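Local coordinates for DUF3501 family protein (Burkholderia pseudomallei K96243, PDB 3FJV), which is of unknown function but belongs to the DUF3501 family and pairs with a second copy of itself in the crystal, at the interface of chains A and B. Numbering follows the deposited sequence. Chains: chain A/B, uncharacterized novel protein.

The interface of chains A and B. Residues chain A 54, 58, 76-77, 90, 132-133, 142, 144-146; chain B 99-100, 102-103.
The guanidinium of B:Arg102 is sandwiched between two side chains of chain A: CD1 of A:Leu133, a branched apolar end suited to capping a flat cation, sits over the centre of one face, 3.6 Å from CZ of B:Arg102, and CD2 of A:Phe146 comes up under the opposite face, displaced toward the rim, its ring tilted 32° from the guanidinium. The carboxylate of A:Asp132 lies in the guanidinium's own plane, its two oxygens matching two N-H groups. NH2 and NH1 of B:Arg102 reach OD1 and OD2 of A:Asp132 at 2.8 and 2.9 Å, both bonds almost straight and both on syn lone pairs, a salt bridge that fixes the group's rotation. Arginine suits the place because its methylene arm is apolar and its tip charged: with CG anti to the backbone N (chi1 173°) and a turn at chi2 (58°), CG lies over the A:Phe146 ring, while CB packs on CG1 of A:Val144. The apolar walls would be expected to strengthen the ion pair.

A:Tyr77 offers a face for a methyl and a hydroxyl for water. Its CZ lies 3.4 Å from CB of B:Ala103; so small a residue lets the helix backbone come close. The terminal methyl CE of A:Met58, built as selenomethionine, packs against CB of B:Gln100. A:Tyr77 OH bonds a water shared with NE2 of A:Gln54 and OG1 of B:Thr99; a second water, bonded to the first, also meets B:Gln100 NE2 and the backbone O of A:Gln54.

The structure alone does not show whether this pairing is the biological dimer. Helix 98-104 of chain B wedges between helices 48-62 and 67-77 of chain A on one side and strand 144-150 with the loop before helix 135-139 on the other.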
ATOM      1  N   GLN A  54     -15.048   9.252  -3.730  1.00 16.68           N
ATOM      2  CA  GLN A  54     -14.143   8.158  -3.874  1.00 16.45           C
ATOM      3  C   GLN A  54     -14.844   6.951  -4.490  1.00 16.41           C
ATOM      4  O   GLN A  54     -14.234   6.230  -5.280  1.00 16.09           O
ATOM      5  CB  GLN A  54     -13.507   7.788  -2.527  1.00 14.95           C
ATOM      6  CG  GLN A  54     -12.385   8.737  -2.140  1.00 13.65           C
ATOM      7  CD  GLN A  54     -11.943   8.570  -0.717  1.00 18.29           C
ATOM      8  OE1 GLN A  54     -12.327   9.368   0.191  1.00 21.95           O
ATOM      9  NE2 GLN A  54     -11.169   7.545  -0.484  1.00 11.94           N
HETATM   10  N   MSE A  58     -13.826   5.103  -7.936  1.00 12.65           N
HETATM   11  CA  MSE A  58     -13.522   3.697  -8.050  1.00 15.15           C
HETATM   12  C   MSE A  58     -14.375   2.993  -9.106  1.00 14.64           C
HETATM   13  O   MSE A  58     -13.847   2.274  -9.958  1.00 14.28           O
HETATM   14  CB  MSE A  58     -13.720   2.972  -6.713  1.00 13.53           C
HETATM   15  CG  MSE A  58     -13.344   1.429  -6.742  1.00 12.13           C
HETATM   16 SE   MSE A  58     -11.493   1.013  -6.754  0.75  7.77          SE
HETATM   17  CE  MSE A  58     -11.179   0.785  -4.827  1.00  9.04           C
ATOM     18  N   ALA A  76     -16.595  -1.518   1.171  1.00 17.99           N
ATOM     19  CA  ALA A  76     -15.165  -1.300   1.356  1.00 16.62           C
ATOM     20  C   ALA A  76     -14.837   0.083   1.947  1.00 15.78           C
ATOM     21  O   ALA A  76     -13.831   0.243   2.702  1.00 18.54           O
ATOM     22  CB  ALA A  76     -14.406  -1.480   0.047  1.00 13.66           C
ATOM     23  N   TYR A  77     -15.633   1.077   1.559  1.00 16.52           N
ATOM     24  CA  TYR A  77     -15.471   2.447   2.033  1.00 13.97           C
ATOM     25  C   TYR A  77     -16.255   2.820   3.308  1.00 17.84           C
ATOM     26  O   TYR A  77     -16.044   3.904   3.848  1.00 16.75           O
ATOM     27  CB  TYR A  77     -15.772   3.457   0.901  1.00 16.04           C
ATOM     28  CG  TYR A  77     -14.656   3.540  -0.155  1.00 14.10           C
ATOM     29  CD1 TYR A  77     -13.577   4.392   0.016  1.00 14.76           C
ATOM     30  CD2 TYR A  77     -14.692   2.763  -1.314  1.00 17.95           C
ATOM     31  CE1 TYR A  77     -12.576   4.488  -0.945  1.00 16.08           C
ATOM     32  CE2 TYR A  77     -13.730   2.850  -2.255  1.00 19.11           C
ATOM     33  CZ  TYR A  77     -12.661   3.736  -2.083  1.00 17.67           C
ATOM     34  OH  TYR A  77     -11.644   3.822  -3.004  1.00 17.37           O
ATOM     35  N   THR A  90      -8.569   9.495   6.543  1.00 15.63           N
ATOM     36  CA  THR A  90      -7.577   8.775   5.782  1.00 16.77           C
ATOM     37  C   THR A  90      -6.245   9.478   6.048  1.00 16.91           C
ATOM     38  O   THR A  90      -6.109  10.698   5.849  1.00 16.84           O
ATOM     39  CB  THR A  90      -7.913   8.781   4.255  1.00 18.32           C
ATOM     40  OG1 THR A  90      -9.166   8.105   4.048  1.00 15.50           O
ATOM     41  CG2 THR A  90      -6.800   8.062   3.482  1.00 16.67           C
ATOM     42  N   ASP A 132     -10.816  -2.405   9.785  1.00 19.65           N
ATOM     43  CA  ASP A 132     -11.334  -3.183   8.676  1.00 22.84           C
ATOM     44  C   ASP A 132     -10.364  -4.205   8.119  1.00 25.67           C
ATOM     45  O   ASP A 132     -10.718  -4.983   7.221  1.00 27.26           O
ATOM     46  CB  ASP A 132     -11.793  -2.247   7.571  1.00 21.09           C
ATOM     47  CG  ASP A 132     -10.691  -1.370   7.053  1.00 16.77           C
ATOM     48  OD1 ASP A 132      -9.917  -0.809   7.852  1.00 19.25           O
ATOM     49  OD2 ASP A 132     -10.586  -1.240   5.836  1.00 17.39           O
ATOM     50  N   LEU A 133      -9.128  -4.208   8.603  1.00 21.62           N
ATOM     51  CA  LEU A 133      -8.186  -5.151   8.083  1.00 23.69           C
ATOM     52  C   LEU A 133      -7.921  -6.212   9.130  1.00 28.43           C
ATOM     53  O   LEU A 133      -7.668  -5.902  10.323  1.00 26.79           O
ATOM     54  CB  LEU A 133      -6.874  -4.481   7.700  1.00 18.44           C
ATOM     55  CG  LEU A 133      -6.941  -3.458   6.541  1.00 19.16           C
ATOM     56  CD1 LEU A 133      -5.547  -2.964   6.309  1.00 17.38           C
ATOM     57  CD2 LEU A 133      -7.569  -4.117   5.293  1.00 20.59           C
ATOM     58  N   SER A 142       1.766   0.391   5.104  1.00 40.89           N
ATOM     59  CA  SER A 142       0.968   0.947   4.034  1.00 34.81           C
ATOM     60  C   SER A 142       1.229   2.442   4.142  1.00 27.17           C
ATOM     61  O   SER A 142       1.433   2.968   5.226  1.00 30.95           O
ATOM     62  CB  SER A 142      -0.523   0.556   4.215  1.00 32.42           C
ATOM     63  OG  SER A 142      -1.377   1.035   3.158  1.00 33.61           O
ATOM     64  N   VAL A 144      -1.053   4.253   3.422  1.00 15.46           N
ATOM     65  CA  VAL A 144      -2.456   4.724   3.630  1.00 15.69           C
ATOM     66  C   VAL A 144      -3.130   3.961   4.773  1.00 17.74           C
ATOM     67  O   VAL A 144      -3.150   2.749   4.770  1.00 21.73           O
ATOM     68  CB  VAL A 144      -3.307   4.644   2.364  1.00 17.48           C
ATOM     69  CG1 VAL A 144      -4.729   5.206   2.600  1.00 12.22           C
ATOM     70  CG2 VAL A 144      -2.640   5.423   1.213  1.00 20.54           C
ATOM     71  N   HIS A 145      -3.712   4.685   5.729  1.00 16.17           N
ATOM     72  CA  HIS A 145      -4.403   4.067   6.862  1.00 17.40           C
ATOM     73  C   HIS A 145      -5.765   4.729   7.047  1.00 18.49           C
ATOM     74  O   HIS A 145      -5.945   5.882   6.685  1.00 14.80           O
ATOM     75  CB  HIS A 145      -3.567   4.276   8.119  1.00 16.13           C
ATOM     76  CG  HIS A 145      -2.246   3.577   8.072  1.00 18.17           C
ATOM     77  ND1 HIS A 145      -2.082   2.277   8.505  1.00 17.91           N
ATOM     78  CD2 HIS A 145      -1.023   3.993   7.644  1.00 18.79           C
ATOM     79  CE1 HIS A 145      -0.816   1.917   8.331  1.00 23.06           C
ATOM     80  NE2 HIS A 145      -0.149   2.947   7.835  1.00 19.28           N
ATOM     81  N   PHE A 146      -6.724   3.974   7.558  1.00 14.39           N
ATOM     82  CA  PHE A 146      -8.064   4.487   7.873  1.00 15.38           C
ATOM     83  C   PHE A 146      -8.149   4.650   9.385  1.00 17.44           C
ATOM     84  O   PHE A 146      -7.936   3.677  10.143  1.00 16.85           O
ATOM     85  CB  PHE A 146      -9.106   3.491   7.369  1.00 14.22           C
ATOM     86  CG  PHE A 146      -9.254   3.417   5.855  1.00 13.97           C
ATOM     87  CD1 PHE A 146      -8.663   4.336   4.988  1.00 15.62           C
ATOM     88  CD2 PHE A 146     -10.081   2.419   5.293  1.00 18.09           C
ATOM     89  CE1 PHE A 146      -8.833   4.257   3.618  1.00 14.24           C
ATOM     90  CE2 PHE A 146     -10.248   2.336   3.910  1.00 16.04           C
ATOM     91  CZ  PHE A 146      -9.609   3.290   3.073  1.00 18.76           C
TER
ATOM     92  N   THR B  99      -5.264   5.299  -2.232  1.00 13.22           N
ATOM     93  CA  THR B  99      -6.453   5.168  -1.373  1.00 15.21           C
ATOM     94  C   THR B  99      -7.328   4.041  -1.909  1.00 16.03           C
ATOM     95  O   THR B  99      -7.911   3.332  -1.136  1.00 13.51           O
ATOM     96  CB  THR B  99      -7.226   6.464  -1.191  1.00 14.49           C
ATOM     97  OG1 THR B  99      -7.710   6.943  -2.463  1.00 15.63           O
ATOM     98  CG2 THR B  99      -6.319   7.528  -0.484  1.00 13.95           C
ATOM     99  N   GLN B 100      -7.401   3.878  -3.223  1.00 13.85           N
ATOM    100  CA  GLN B 100      -8.145   2.753  -3.809  1.00 16.44           C
ATOM    101  C   GLN B 100      -7.455   1.447  -3.501  1.00 17.78           C
ATOM    102  O   GLN B 100      -8.108   0.459  -3.148  1.00 18.96           O
ATOM    103  CB  GLN B 100      -8.337   2.943  -5.334  1.00 12.23           C
ATOM    104  CG  GLN B 100      -9.207   4.090  -5.695  1.00  9.78           C
ATOM    105  CD  GLN B 100      -9.249   4.373  -7.203  1.00 17.82           C
ATOM    106  OE1 GLN B 100      -8.452   3.820  -7.946  1.00 19.66           O
ATOM    107  NE2 GLN B 100     -10.174   5.243  -7.640  1.00 17.04           N
ATOM    108  N   ARG B 102      -5.858   0.843  -0.812  1.00 18.08           N
ATOM    109  CA  ARG B 102      -6.149   0.515   0.588  1.00 14.96           C
ATOM    110  C   ARG B 102      -7.588   0.009   0.757  1.00 15.18           C
ATOM    111  O   ARG B 102      -7.873  -0.840   1.601  1.00 17.48           O
ATOM    112  CB  ARG B 102      -5.913   1.775   1.458  1.00 14.98           C
ATOM    113  CG  ARG B 102      -6.330   1.668   2.893  1.00 13.07           C
ATOM    114  CD  ARG B 102      -5.620   0.500   3.602  1.00 17.38           C
ATOM    115  NE  ARG B 102      -6.042   0.484   5.001  1.00 19.05           N
ATOM    116  CZ  ARG B 102      -7.231   0.072   5.433  1.00 16.31           C
ATOM    117  NH1 ARG B 102      -8.115  -0.464   4.612  1.00 18.29           N
ATOM    118  NH2 ARG B 102      -7.507   0.134   6.710  1.00 17.65           N
ATOM    119  N   ALA B 103      -8.502   0.567  -0.051  1.00 16.21           N
ATOM    120  CA  ALA B 103      -9.912   0.166  -0.087  1.00 15.05           C
ATOM    121  C   ALA B 103     -10.127  -1.254  -0.649  1.00 14.04           C
ATOM    122  O   ALA B 103     -11.205  -1.794  -0.480  1.00 18.03           O
ATOM    123  CB  ALA B 103     -10.766   1.182  -0.956  1.00 13.37           C
TER
HETATM  124  O   HOH W   1     -11.535   6.600  -5.278  1.00 13.40           O
HETATM  125  O   HOH W   2     -10.272   6.161  -2.821  1.00 14.65           O